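Local structure of uncharacterized protein YppE (Bacillus subtilis, 2IM8) at residues T10-E15 with D48-R53; A52-G57 with Y108-V113; L83-Q88 with D101-V106; K19-Y24 with K97-I102. The protein is of unknown function, belongs to an uncharacterised bacterial family (DUF1798), and folds as an antiparallel bundle of four helices. All blocks are in the same frame, centred on the assembly; numbering follows the deposited sequence.

Interaction 1 of 4, residues T10-E15 with D48-R53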
loop_
_atom_site.group_PDB
_atom_site.type_symbol
_atom_site.label_atom_id
_atom_site.label_comp_id
_atom_site.label_asym_id
_atom_site.label_seq_id
_atom_site.Cartn_x
_atom_site.Cartn_y
_atom_site.Cartn_z
ATOM N N THR A 10 -4.444 -6.652 2.303
ATOM C CA THR A 10 -3.894 -5.626 3.181
ATOM C C THR A 10 -2.475 -6.016 3.618
ATOM O O THR A 10 -1.561 -5.192 3.588
ATOM C CB THR A 10 -4.765 -5.455 4.435
ATOM O OG1 THR A 10 -6.083 -5.063 4.045
ATOM C CG2 THR A 10 -4.171 -4.388 5.364
ATOM N N GLU A 11 -2.294 -7.271 4.027
ATOM C CA GLU A 11 -0.984 -7.722 4.477
ATOM C C GLU A 11 0.010 -7.758 3.326
ATOM O O GLU A 11 1.200 -7.512 3.521
ATOM C CB GLU A 11 -1.086 -9.095 5.152
ATOM C CG GLU A 11 -1.779 -9.056 6.523
ATOM C CD GLU A 11 -0.853 -8.673 7.690
ATOM O OE1 GLU A 11 0.121 -7.913 7.492
ATOM O OE2 GLU A 11 -1.116 -9.132 8.827
ATOM N N GLN A 12 -0.488 -8.051 2.127
ATOM C CA GLN A 12 0.351 -8.095 0.930
ATOM C C GLN A 12 0.889 -6.688 0.653
ATOM O O GLN A 12 2.075 -6.513 0.391
ATOM C CB GLN A 12 -0.471 -8.581 -0.271
ATOM C CG GLN A 12 0.343 -9.222 -1.379
ATOM C CD GLN A 12 -0.520 -9.823 -2.475
ATOM O OE1 GLN A 12 -1.498 -10.534 -2.205
ATOM N NE2 GLN A 12 -0.153 -9.555 -3.722
HETATM N N MSE A 13 0.017 -5.686 0.712
HETATM C CA MSE A 13 0.437 -4.305 0.475
HETATM C C MSE A 13 1.412 -3.821 1.547
HETATM O O MSE A 13 2.351 -3.080 1.260
HETATM C CB MSE A 13 -0.778 -3.377 0.418
HETATM C CG MSE A 13 -1.603 -3.559 -0.855
HETATM SE SE MSE A 13 -3.243 -2.534 -0.865
HETATM C CE MSE A 13 -2.493 -0.773 -1.101
ATOM N N ILE A 14 1.198 -4.244 2.787
ATOM C CA ILE A 14 2.092 -3.845 3.870
ATOM C C ILE A 14 3.485 -4.371 3.568
ATOM O O ILE A 14 4.482 -3.660 3.706
ATOM C CB ILE A 14 1.608 -4.403 5.234
ATOM C CG1 ILE A 14 0.315 -3.701 5.635
ATOM C CG2 ILE A 14 2.692 -4.214 6.323
ATOM C CD1 ILE A 14 -0.360 -4.314 6.865
ATOM N N GLU A 15 3.553 -5.622 3.137
ATOM C CA GLU A 15 4.838 -6.218 2.816
ATOM C C GLU A 15 5.471 -5.508 1.609
ATOM O O GLU A 15 6.666 -5.210 1.612
ATOM C CB GLU A 15 4.677 -7.724 2.542
ATOM C CG GLU A 15 6.010 -8.435 2.327
ATOM C CD GLU A 15 5.887 -9.948 2.113
ATOM O OE1 GLU A 15 4.842 -10.537 2.483
ATOM O OE2 GLU A 15 6.859 -10.550 1.586
ATOM N N ASP A 48 -0.706 -1.971 -8.980
ATOM C CA ASP A 48 -1.805 -1.112 -9.349
ATOM C C ASP A 48 -3.076 -1.951 -9.237
ATOM O O ASP A 48 -4.086 -1.489 -8.697
ATOM C CB ASP A 48 -1.628 -0.613 -10.782
ATOM C CG ASP A 48 -2.789 0.239 -11.248
ATOM O OD1 ASP A 48 -3.830 -0.337 -11.627
ATOM O OD2 ASP A 48 -2.668 1.483 -11.226
ATOM N N GLU A 49 -3.021 -3.185 -9.744
ATOM C CA GLU A 49 -4.172 -4.089 -9.691
ATOM C C GLU A 49 -4.513 -4.420 -8.253
ATOM O O GLU A 49 -5.681 -4.416 -7.862
ATOM C CB GLU A 49 -3.885 -5.395 -10.433
ATOM C CG GLU A 49 -3.704 -5.255 -11.929
ATOM C CD GLU A 49 -3.371 -6.585 -12.591
ATOM O OE1 GLU A 49 -4.173 -7.539 -12.455
ATOM O OE2 GLU A 49 -2.306 -6.676 -13.243
ATOM N N LEU A 50 -3.486 -4.723 -7.468
ATOM C CA LEU A 50 -3.667 -5.048 -6.059
ATOM C C LEU A 50 -4.333 -3.884 -5.311
ATOM O O LEU A 50 -5.318 -4.080 -4.608
ATOM C CB LEU A 50 -2.309 -5.368 -5.428
ATOM C CG LEU A 50 -2.212 -5.589 -3.914
ATOM C CD1 LEU A 50 -3.231 -6.613 -3.465
ATOM C CD2 LEU A 50 -0.791 -6.047 -3.567
ATOM N N ALA A 51 -3.794 -2.678 -5.479
ATOM C CA ALA A 51 -4.316 -1.492 -4.807
ATOM C C ALA A 51 -5.774 -1.202 -5.153
ATOM O O ALA A 51 -6.555 -0.823 -4.280
ATOM C CB ALA A 51 -3.450 -0.267 -5.140
ATOM N N ALA A 52 -6.136 -1.383 -6.421
ATOM C CA ALA A 52 -7.505 -1.130 -6.876
ATOM C C ALA A 52 -8.509 -2.100 -6.256
ATOM O O ALA A 52 -9.567 -1.691 -5.775
ATOM C CB ALA A 52 -7.567 -1.206 -8.412
ATOM N N ARG A 53 -8.174 -3.386 -6.261
ATOM C CA ARG A 53 -9.051 -4.408 -5.689
ATOM C C ARG A 53 -9.178 -4.228 -4.179
ATOM O O ARG A 53 -10.237 -4.471 -3.602
ATOM C CB ARG A 53 -8.494 -5.798 -6.001
ATOM C CG ARG A 53 -8.358 -6.057 -7.493
ATOM C CD ARG A 53 -7.556 -7.302 -7.783
ATOM N NE ARG A 53 -7.257 -7.401 -9.209
ATOM C CZ ARG A 53 -6.504 -8.351 -9.756
ATOM N NH1 ARG A 53 -5.966 -9.295 -8.993
ATOM N NH2 ARG A 53 -6.287 -8.355 -11.068
#
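Met13 and Leu50 lie at the heart of the antiparallel pair formed by the first two helices of a four-helix bundle, 3-29 and 36-64. The local axes run 10.4 Å apart with their directions 138° from one another, and Met13 faces Ala51 across the gap, their CA atoms 7.6 Å apart. The Met13 and Leu50 side chains slide past each other in opposite senses, bringing Met13 CG to 3.7 Å from Leu50 CG. Met13, built as selenomethionine, then bends at its last torsion (chi3 72°), which turns the methyl group to 4.2 Å from Ala51 CB. On the outer side the extended Gln12 crosses the end of Leu50; its amide nitrogen NE2 comes to 3.6 Å from Leu50 CD2, as a polar cover laid over a methyl group. Helix 72-91 closes the inner side, with Val78 and Phe82 against Met13 and Phe82 also against Ala51, and Leu110 of helix 96-121 touches Met13 as well. Farther out on 48-53, Arg53 NH2 bridges to Glu49 OE1 at 2.7 Å, one turn away on the same helix. With no hydrogen bond between the two segments, the pairing here rests on the fit and burial of apolar groups, while the Arg53-Glu49 pair stays on the exposed side.

Interaction 2 of 4, residues A52-G57 with Y108-V113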
loop_
_atom_site.group_PDB
_atom_site.type_symbol
_atom_site.label_atom_id
_atom_site.label_comp_id
_atom_site.label_asym_id
_atom_site.label_seq_id
_atom_site.Cartn_x
_atom_site.Cartn_y
_atom_site.Cartn_z
ATOM N N ALA A 52 -6.136 -1.383 -6.421
ATOM C CA ALA A 52 -7.505 -1.130 -6.876
ATOM C C ALA A 52 -8.509 -2.100 -6.256
ATOM O O ALA A 52 -9.567 -1.691 -5.775
ATOM C CB ALA A 52 -7.567 -1.206 -8.412
ATOM N N ARG A 53 -8.174 -3.386 -6.261
ATOM C CA ARG A 53 -9.051 -4.408 -5.689
ATOM C C ARG A 53 -9.178 -4.228 -4.179
ATOM O O ARG A 53 -10.237 -4.471 -3.602
ATOM C CB ARG A 53 -8.494 -5.798 -6.001
ATOM C CG ARG A 53 -8.358 -6.057 -7.493
ATOM C CD ARG A 53 -7.556 -7.302 -7.783
ATOM N NE ARG A 53 -7.257 -7.401 -9.209
ATOM C CZ ARG A 53 -6.504 -8.351 -9.756
ATOM N NH1 ARG A 53 -5.966 -9.295 -8.993
ATOM N NH2 ARG A 53 -6.287 -8.355 -11.068
ATOM N N TRP A 54 -8.087 -3.807 -3.546
ATOM C CA TRP A 54 -8.074 -3.585 -2.106
ATOM C C TRP A 54 -9.014 -2.431 -1.768
ATOM O O TRP A 54 -9.867 -2.558 -0.897
ATOM C CB TRP A 54 -6.657 -3.243 -1.634
ATOM C CG TRP A 54 -6.592 -2.901 -0.192
ATOM C CD1 TRP A 54 -6.557 -3.772 0.864
ATOM C CD2 TRP A 54 -6.581 -1.585 0.370
ATOM N NE1 TRP A 54 -6.521 -3.074 2.048
ATOM C CE2 TRP A 54 -6.537 -1.730 1.772
ATOM C CE3 TRP A 54 -6.605 -0.294 -0.179
ATOM C CZ2 TRP A 54 -6.515 -0.630 2.640
ATOM C CZ3 TRP A 54 -6.586 0.801 0.679
ATOM C CH2 TRP A 54 -6.541 0.625 2.074
ATOM N N ALA A 55 -8.843 -1.308 -2.466
ATOM C CA ALA A 55 -9.672 -0.125 -2.242
ATOM C C ALA A 55 -11.163 -0.436 -2.386
ATOM O O ALA A 55 -11.976 -0.031 -1.548
ATOM C CB ALA A 55 -9.271 0.994 -3.214
ATOM N N GLU A 56 -11.525 -1.152 -3.446
ATOM C CA GLU A 56 -12.921 -1.501 -3.659
ATOM C C GLU A 56 -13.430 -2.328 -2.483
ATOM O O GLU A 56 -14.550 -2.137 -2.025
ATOM C CB GLU A 56 -13.094 -2.256 -4.992
ATOM C CG GLU A 56 -13.902 -3.547 -4.921
ATOM C CD GLU A 56 -13.014 -4.788 -4.885
ATOM O OE1 GLU A 56 -12.267 -5.022 -5.867
ATOM O OE2 GLU A 56 -13.059 -5.529 -3.878
ATOM N N GLY A 57 -12.600 -3.237 -1.980
ATOM C CA GLY A 57 -13.010 -4.057 -0.853
ATOM C C GLY A 57 -13.080 -3.227 0.420
ATOM O O GLY A 57 -14.007 -3.376 1.221
ATOM N N TYR A 108 -0.101 3.327 7.780
ATOM C CA TYR A 108 -1.107 3.587 8.810
ATOM C C TYR A 108 -2.509 3.246 8.338
ATOM O O TYR A 108 -3.276 2.604 9.056
ATOM C CB TYR A 108 -1.084 5.044 9.288
ATOM C CG TYR A 108 -2.253 5.320 10.207
ATOM C CD1 TYR A 108 -2.343 4.693 11.446
ATOM C CD2 TYR A 108 -3.325 6.106 9.792
ATOM C CE1 TYR A 108 -3.469 4.824 12.246
ATOM C CE2 TYR A 108 -4.464 6.251 10.587
ATOM C CZ TYR A 108 -4.529 5.603 11.809
ATOM O OH TYR A 108 -5.666 5.686 12.581
ATOM N N THR A 109 -2.864 3.681 7.134
ATOM C CA THR A 109 -4.194 3.369 6.639
ATOM C C THR A 109 -4.353 1.857 6.519
ATOM O O THR A 109 -5.405 1.316 6.860
ATOM C CB THR A 109 -4.469 4.038 5.275
ATOM O OG1 THR A 109 -4.397 5.460 5.425
ATOM C CG2 THR A 109 -5.866 3.649 4.754
ATOM N N LEU A 110 -3.304 1.172 6.058
ATOM C CA LEU A 110 -3.359 -0.280 5.920
ATOM C C LEU A 110 -3.577 -0.923 7.293
ATOM O O LEU A 110 -4.399 -1.822 7.452
ATOM C CB LEU A 110 -2.068 -0.814 5.279
ATOM C CG LEU A 110 -1.916 -0.449 3.792
ATOM C CD1 LEU A 110 -0.571 -0.919 3.245
ATOM C CD2 LEU A 110 -3.080 -1.065 3.019
ATOM N N HIS A 111 -2.835 -0.459 8.288
ATOM C CA HIS A 111 -2.989 -0.990 9.632
ATOM C C HIS A 111 -4.373 -0.684 10.186
ATOM O O HIS A 111 -4.940 -1.507 10.898
ATOM C CB HIS A 111 -1.909 -0.427 10.549
ATOM C CG HIS A 111 -0.555 -1.011 10.289
ATOM N ND1 HIS A 111 0.609 -0.281 10.389
ATOM C CD2 HIS A 111 -0.185 -2.258 9.912
ATOM C CE1 HIS A 111 1.637 -1.052 10.083
ATOM N NE2 HIS A 111 1.183 -2.256 9.790
ATOM N N ALA A 112 -4.913 0.488 9.856
ATOM C CA ALA A 112 -6.246 0.882 10.320
ATOM C C ALA A 112 -7.303 -0.075 9.766
ATOM O O ALA A 112 -8.169 -0.558 10.495
ATOM C CB ALA A 112 -6.549 2.302 9.875
ATOM N N VAL A 113 -7.235 -0.343 8.468
ATOM C CA VAL A 113 -8.177 -1.254 7.830
ATOM C C VAL A 113 -8.035 -2.626 8.482
ATOM O O VAL A 113 -9.029 -3.293 8.776
ATOM C CB VAL A 113 -7.909 -1.340 6.298
ATOM C CG1 VAL A 113 -8.828 -2.365 5.640
ATOM C CG2 VAL A 113 -8.141 0.021 5.672
#
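Trp54 supplies the whole of one side of this contact, its indole reaching from helix 36-64 to Thr109, Leu110 and Val113 on helix 96-121, whose local axis is 12.6 Å away. Packing is tight around the six-membered part of the indole. Leu110 CD2 sits over one face, toward the rim, and comes to 3.5 Å from Trp54 CZ2; Val113 CG2 approaches the same CZ2 obliquely, also at 3.5 Å. Looser is the edge beyond, where Thr109 CG2 lies near the ring plane at 4.1 Å from Trp54 CH2. The indole gets this far inward because its CG stands anti to the backbone N (chi1 176°), while the neighbouring Arg53 remains on the exposed side of the helix. The buried indole N-H is satisfied as well: NE1 hydrogen-bonds to Thr10 OG1 of helix 3-29. Were a leucine to replace Trp54, Thr10 would probably lose its indole partner and a gap would open beside the methyls of Leu110 and Val113. Leu6 and Met13 on one helix and Ile75 on another also touch the Trp54 side chain, so one tryptophan meets all three other helices, as expected of a large core residue in an up-and-down four-helix bundle.

Interaction 3 of 4, residues L83-Q88 with D101-V106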
loop_
_atom_site.group_PDB
_atom_site.type_symbol
_atom_site.label_atom_id
_atom_site.label_comp_id
_atom_site.label_asym_id
_atom_site.label_seq_id
_atom_site.Cartn_x
_atom_site.Cartn_y
_atom_site.Cartn_z
ATOM N N LEU A 83 1.438 3.667 -5.188
ATOM C CA LEU A 83 2.089 3.519 -6.490
ATOM C C LEU A 83 3.361 4.347 -6.589
ATOM O O LEU A 83 4.317 3.947 -7.256
ATOM C CB LEU A 83 1.132 3.896 -7.624
ATOM C CG LEU A 83 0.163 2.804 -8.086
ATOM C CD1 LEU A 83 -0.609 2.261 -6.906
ATOM C CD2 LEU A 83 -0.782 3.382 -9.127
ATOM N N GLU A 84 3.387 5.509 -5.946
ATOM C CA GLU A 84 4.610 6.304 -5.988
ATOM C C GLU A 84 5.668 5.532 -5.201
ATOM O O GLU A 84 6.811 5.398 -5.646
ATOM C CB GLU A 84 4.405 7.687 -5.377
ATOM C CG GLU A 84 5.722 8.439 -5.153
ATOM C CD GLU A 84 5.552 9.905 -4.796
ATOM O OE1 GLU A 84 4.537 10.262 -4.155
ATOM O OE2 GLU A 84 6.458 10.696 -5.147
ATOM N N LEU A 85 5.269 5.015 -4.038
ATOM C CA LEU A 85 6.167 4.244 -3.180
ATOM C C LEU A 85 6.777 3.090 -3.973
ATOM O O LEU A 85 7.986 2.859 -3.909
ATOM C CB LEU A 85 5.397 3.737 -1.946
ATOM C CG LEU A 85 5.718 2.447 -1.165
ATOM C CD1 LEU A 85 7.202 2.102 -1.179
ATOM C CD2 LEU A 85 5.210 2.634 0.270
ATOM N N VAL A 86 5.950 2.386 -4.743
ATOM C CA VAL A 86 6.456 1.270 -5.533
ATOM C C VAL A 86 7.487 1.712 -6.574
ATOM O O VAL A 86 8.596 1.179 -6.625
ATOM C CB VAL A 86 5.314 0.509 -6.231
ATOM C CG1 VAL A 86 5.894 -0.527 -7.197
ATOM C CG2 VAL A 86 4.446 -0.186 -5.181
ATOM N N LEU A 87 7.138 2.690 -7.397
ATOM C CA LEU A 87 8.077 3.174 -8.413
ATOM C C LEU A 87 9.380 3.679 -7.796
ATOM O O LEU A 87 10.487 3.332 -8.241
ATOM C CB LEU A 87 7.442 4.312 -9.223
ATOM C CG LEU A 87 8.358 4.980 -10.261
ATOM C CD1 LEU A 87 8.902 3.953 -11.263
ATOM C CD2 LEU A 87 7.573 6.078 -10.978
ATOM N N GLN A 88 9.254 4.517 -6.777
ATOM C CA GLN A 88 10.442 5.089 -6.154
ATOM C C GLN A 88 11.340 4.070 -5.457
ATOM O O GLN A 88 12.535 4.315 -5.282
ATOM C CB GLN A 88 10.031 6.203 -5.196
ATOM C CG GLN A 88 9.353 7.391 -5.901
ATOM C CD GLN A 88 10.221 8.024 -6.981
ATOM O OE1 GLN A 88 11.429 8.211 -6.800
ATOM N NE2 GLN A 88 9.606 8.367 -8.107
ATOM N N ASP A 101 7.310 10.009 4.368
ATOM C CA ASP A 101 5.946 10.517 4.505
ATOM C C ASP A 101 4.885 9.667 3.801
ATOM O O ASP A 101 3.867 9.342 4.397
ATOM C CB ASP A 101 5.837 11.958 3.993
ATOM C CG ASP A 101 6.668 12.932 4.809
ATOM O OD1 ASP A 101 6.848 12.686 6.022
ATOM O OD2 ASP A 101 7.126 13.949 4.243
ATOM N N ILE A 102 5.107 9.307 2.541
ATOM C CA ILE A 102 4.109 8.504 1.835
ATOM C C ILE A 102 4.046 7.086 2.386
ATOM O O ILE A 102 2.972 6.489 2.482
ATOM C CB ILE A 102 4.376 8.482 0.307
ATOM C CG1 ILE A 102 5.734 7.849 -0.001
ATOM C CG2 ILE A 102 4.348 9.912 -0.235
ATOM C CD1 ILE A 102 6.029 7.790 -1.488
ATOM N N THR A 103 5.199 6.550 2.773
ATOM C CA THR A 103 5.256 5.203 3.329
ATOM C C THR A 103 4.480 5.180 4.650
ATOM O O THR A 103 3.651 4.286 4.887
ATOM C CB THR A 103 6.724 4.766 3.553
ATOM O OG1 THR A 103 7.403 4.741 2.291
ATOM C CG2 THR A 103 6.789 3.367 4.151
ATOM N N GLU A 104 4.714 6.181 5.494
ATOM C CA GLU A 104 4.014 6.262 6.785
ATOM C C GLU A 104 2.496 6.355 6.604
ATOM O O GLU A 104 1.726 5.747 7.350
ATOM C CB GLU A 104 4.457 7.498 7.564
ATOM C CG GLU A 104 5.880 7.501 8.065
ATOM C CD GLU A 104 6.144 8.742 8.896
ATOM O OE1 GLU A 104 5.884 9.862 8.396
ATOM O OE2 GLU A 104 6.599 8.603 10.042
ATOM N N SER A 105 2.083 7.152 5.627
ATOM C CA SER A 105 0.666 7.363 5.326
ATOM C C SER A 105 -0.008 6.070 4.856
ATOM O O SER A 105 -1.104 5.707 5.308
ATOM C CB SER A 105 0.539 8.441 4.247
ATOM O OG SER A 105 -0.803 8.653 3.889
ATOM N N VAL A 106 0.651 5.387 3.935
ATOM C CA VAL A 106 0.134 4.135 3.392
ATOM C C VAL A 106 0.035 3.074 4.491
ATOM O O VAL A 106 -1.013 2.458 4.687
ATOM C CB VAL A 106 1.059 3.621 2.256
ATOM C CG1 VAL A 106 0.717 2.169 1.898
ATOM C CG2 VAL A 106 0.911 4.526 1.028
#
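Glu84 and Ile102 cross at about a right angle, the methyl end of the isoleucine set against the aliphatic stem of the glutamate. Ile102 CD1 is 3.7 Å from Glu84 CG, and it also lies over the backbone, 3.8 Å from Leu85 N. That placement follows from the torsion of Ile102, whose CG1 takes the crowded position between backbone N and carbonyl carbon (chi1 62°), leaving its CG2 branch 3.9 Å from Glu84 OE1. Leu85 and Thr103 likewise meet nearly at right angles, where the two backbones are closest, with CA atoms 6.6 Å apart. The two segments belong to a helical hairpin, helices 72-91 and 96-121 being consecutive in the chain and antiparallel (132° between local directions); Ile94 of the connecting loop rests on both Glu84 and Ile102. The carboxylate of Glu84 also makes a long, weak ion pair with Arg98. If an alanine took the place of Glu84, the stem would be gone, which is likely to uncover one flank of the Ile102 methyl and leave Arg98 without that mate. At the second crossing Leu85 CD2 lies 3.7 Å from Thr103 OG1, a hydroxyl already hydrogen-bonded to Phe99 O one turn back on its own helix.

Interaction 4 of 4, residues K19-Y24 with K97-I102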
loop_
_atom_site.group_PDB
_atom_site.type_symbol
_atom_site.label_atom_id
_atom_site.label_comp_id
_atom_site.label_asym_id
_atom_site.label_seq_id
_atom_site.Cartn_x
_atom_site.Cartn_y
_atom_site.Cartn_z
ATOM N N LYS A 19 9.030 -3.880 2.072
ATOM C CA LYS A 19 10.129 -4.353 1.237
ATOM C C LYS A 19 10.534 -3.192 0.332
ATOM O O LYS A 19 11.713 -3.006 0.022
ATOM C CB LYS A 19 9.699 -5.556 0.395
ATOM C CG LYS A 19 9.596 -6.855 1.187
ATOM C CD LYS A 19 9.272 -8.026 0.276
ATOM C CE LYS A 19 10.290 -8.142 -0.849
ATOM N NZ LYS A 19 11.696 -8.301 -0.342
ATOM N N GLY A 20 9.547 -2.402 -0.080
ATOM C CA GLY A 20 9.830 -1.262 -0.932
ATOM C C GLY A 20 10.729 -0.253 -0.239
ATOM O O GLY A 20 11.644 0.299 -0.847
ATOM N N ALA A 21 10.462 -0.011 1.042
ATOM C CA ALA A 21 11.246 0.925 1.839
ATOM C C ALA A 21 12.714 0.494 1.919
ATOM O O ALA A 21 13.632 1.325 1.829
ATOM C CB ALA A 21 10.660 1.018 3.234
ATOM N N ASP A 22 12.934 -0.801 2.122
ATOM C CA ASP A 22 14.296 -1.330 2.192
ATOM C C ASP A 22 14.974 -1.210 0.839
ATOM O O ASP A 22 16.167 -0.915 0.759
ATOM C CB ASP A 22 14.284 -2.799 2.597
ATOM C CG ASP A 22 14.330 -2.993 4.098
ATOM O OD1 ASP A 22 14.334 -1.981 4.846
ATOM O OD2 ASP A 22 14.367 -4.168 4.517
ATOM N N ARG A 23 14.219 -1.455 -0.229
ATOM C CA ARG A 23 14.791 -1.369 -1.562
ATOM C C ARG A 23 15.205 0.078 -1.837
ATOM O O ARG A 23 16.268 0.332 -2.404
ATOM C CB ARG A 23 13.787 -1.851 -2.616
ATOM C CG ARG A 23 14.381 -1.927 -4.023
ATOM C CD ARG A 23 13.341 -2.342 -5.068
ATOM N NE ARG A 23 12.805 -3.663 -4.772
ATOM C CZ ARG A 23 11.589 -3.884 -4.279
ATOM N NH1 ARG A 23 10.766 -2.870 -4.039
ATOM N NH2 ARG A 23 11.210 -5.125 -4.004
ATOM N N TYR A 24 14.365 1.017 -1.409
ATOM C CA TYR A 24 14.616 2.444 -1.593
ATOM C C TYR A 24 15.918 2.868 -0.923
ATOM O O TYR A 24 16.772 3.492 -1.552
ATOM C CB TYR A 24 13.456 3.256 -1.006
ATOM C CG TYR A 24 13.687 4.751 -0.971
ATOM C CD1 TYR A 24 13.522 5.541 -2.114
ATOM C CD2 TYR A 24 14.085 5.376 0.205
ATOM C CE1 TYR A 24 13.751 6.919 -2.076
ATOM C CE2 TYR A 24 14.317 6.745 0.253
ATOM C CZ TYR A 24 14.150 7.513 -0.887
ATOM O OH TYR A 24 14.402 8.874 -0.831
ATOM N N LYS A 97 12.859 12.186 3.244
ATOM C CA LYS A 97 11.702 12.701 3.975
ATOM C C LYS A 97 10.373 12.419 3.279
ATOM O O LYS A 97 9.416 11.964 3.903
ATOM C CB LYS A 97 11.843 14.210 4.191
ATOM C CG LYS A 97 10.645 14.844 4.880
ATOM C CD LYS A 97 10.721 16.361 4.822
ATOM C CE LYS A 97 9.436 17.008 5.336
ATOM N NZ LYS A 97 9.278 16.911 6.811
ATOM N N ARG A 98 10.313 12.722 1.989
ATOM C CA ARG A 98 9.110 12.497 1.205
ATOM C C ARG A 98 8.796 10.998 1.124
ATOM O O ARG A 98 7.642 10.585 1.269
ATOM C CB ARG A 98 9.303 13.079 -0.199
ATOM C CG ARG A 98 8.167 12.826 -1.169
ATOM C CD ARG A 98 6.830 13.325 -0.648
ATOM N NE ARG A 98 5.789 13.126 -1.651
ATOM C CZ ARG A 98 4.488 13.109 -1.385
ATOM N NH1 ARG A 98 4.059 13.280 -0.139
ATOM N NH2 ARG A 98 3.617 12.917 -2.361
ATOM N N PHE A 99 9.815 10.181 0.892
ATOM C CA PHE A 99 9.585 8.746 0.804
ATOM C C PHE A 99 9.012 8.239 2.126
ATOM O O PHE A 99 8.096 7.402 2.146
ATOM C CB PHE A 99 10.881 7.995 0.499
ATOM C CG PHE A 99 10.674 6.526 0.265
ATOM C CD1 PHE A 99 10.288 6.055 -0.987
ATOM C CD2 PHE A 99 10.771 5.620 1.319
ATOM C CE1 PHE A 99 9.995 4.696 -1.184
ATOM C CE2 PHE A 99 10.485 4.270 1.131
ATOM C CZ PHE A 99 10.095 3.808 -0.121
ATOM N N LYS A 100 9.556 8.745 3.232
ATOM C CA LYS A 100 9.086 8.342 4.549
ATOM C C LYS A 100 7.634 8.769 4.739
ATOM O O LYS A 100 6.827 7.986 5.214
ATOM C CB LYS A 100 9.953 8.949 5.665
ATOM C CG LYS A 100 9.506 8.531 7.071
ATOM C CD LYS A 100 10.434 9.039 8.172
ATOM C CE LYS A 100 9.949 8.607 9.556
ATOM N NZ LYS A 100 10.875 9.015 10.652
ATOM N N ASP A 101 7.310 10.009 4.368
ATOM C CA ASP A 101 5.946 10.517 4.505
ATOM C C ASP A 101 4.885 9.667 3.801
ATOM O O ASP A 101 3.867 9.342 4.397
ATOM C CB ASP A 101 5.837 11.958 3.993
ATOM C CG ASP A 101 6.668 12.932 4.809
ATOM O OD1 ASP A 101 6.848 12.686 6.022
ATOM O OD2 ASP A 101 7.126 13.949 4.243
ATOM N N ILE A 102 5.107 9.307 2.541
ATOM C CA ILE A 102 4.109 8.504 1.835
ATOM C C ILE A 102 4.046 7.086 2.386
ATOM O O ILE A 102 2.972 6.489 2.482
ATOM C CB ILE A 102 4.376 8.482 0.307
ATOM C CG1 ILE A 102 5.734 7.849 -0.001
ATOM C CG2 ILE A 102 4.348 9.912 -0.235
ATOM C CD1 ILE A 102 6.029 7.790 -1.488
#
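Tyr24 and Phe99 form an offset stack between helices 3-29 and 96-121, and aromatic contact dominates this pairing. Their ring centroids are 3.8 Å apart and the planes diverge by only 1°, so the rings lie flat on one another; Tyr24 CD1 and Phe99 CD1, at 3.5 Å, are among the closest atoms. The side chains point past each other in opposite directions, each ring reaching over the root of the other. CH-pi contacts follow from that arrangement: Tyr24 CB is 3.8 Å from the Phe99 ring centroid and Phe99 CB is equally far from the Tyr24 centroid, both over a face. Both rings can reach across because in each residue CG is anti to the backbone N, as in Tyr24 (chi1 172°). The segments are almost exactly antiparallel, with directions 175° apart and local axes 11.3 Å apart, and they join the first and last helices of the four-helix bundle along its length. The edge of the phenyl ring meets backbone and a methyl. Ala21 CA meets the ring edge 3.5 Å from Phe99 CE2, and Ala21 CB lies in the ring plane, 3.9 Å from the same atom. Gly20 O comes to 3.9 Å from Phe99 CZ. Polar bonding lies at the far end of the stack, where the buried Tyr24 uses OH to hydrogen-bond Ile94 O in the loop between helices 72-91 and 96-121.

Interactions 1, 2 and 4 are buried, while interaction 3 is only partly so, which suits its mixed chemistry of methyl groups against a carboxylate and a hydroxyl. Interaction 1 is mainly aliphatic, with one amide at its exposed margin; interactions 2 and 4 turn on aromatic rings, one met by methyl groups, the other stacked on a second ring. Helix 96-121 serves interactions 2, 3 and 4, helix 36-64 serves 1 and 2, and helix 3-29 serves 1 and 4. Interactions 1 and 2 merge where Met13 SE meets Trp54 CG at 3.4 Å. Interactions 3 and 4 merge through Leu85 CD1 and Phe99 CZ, 3.5 Å apart. Interactions 2 and 4, centres about 18 Å apart, occupy opposite sides of the chain's centre.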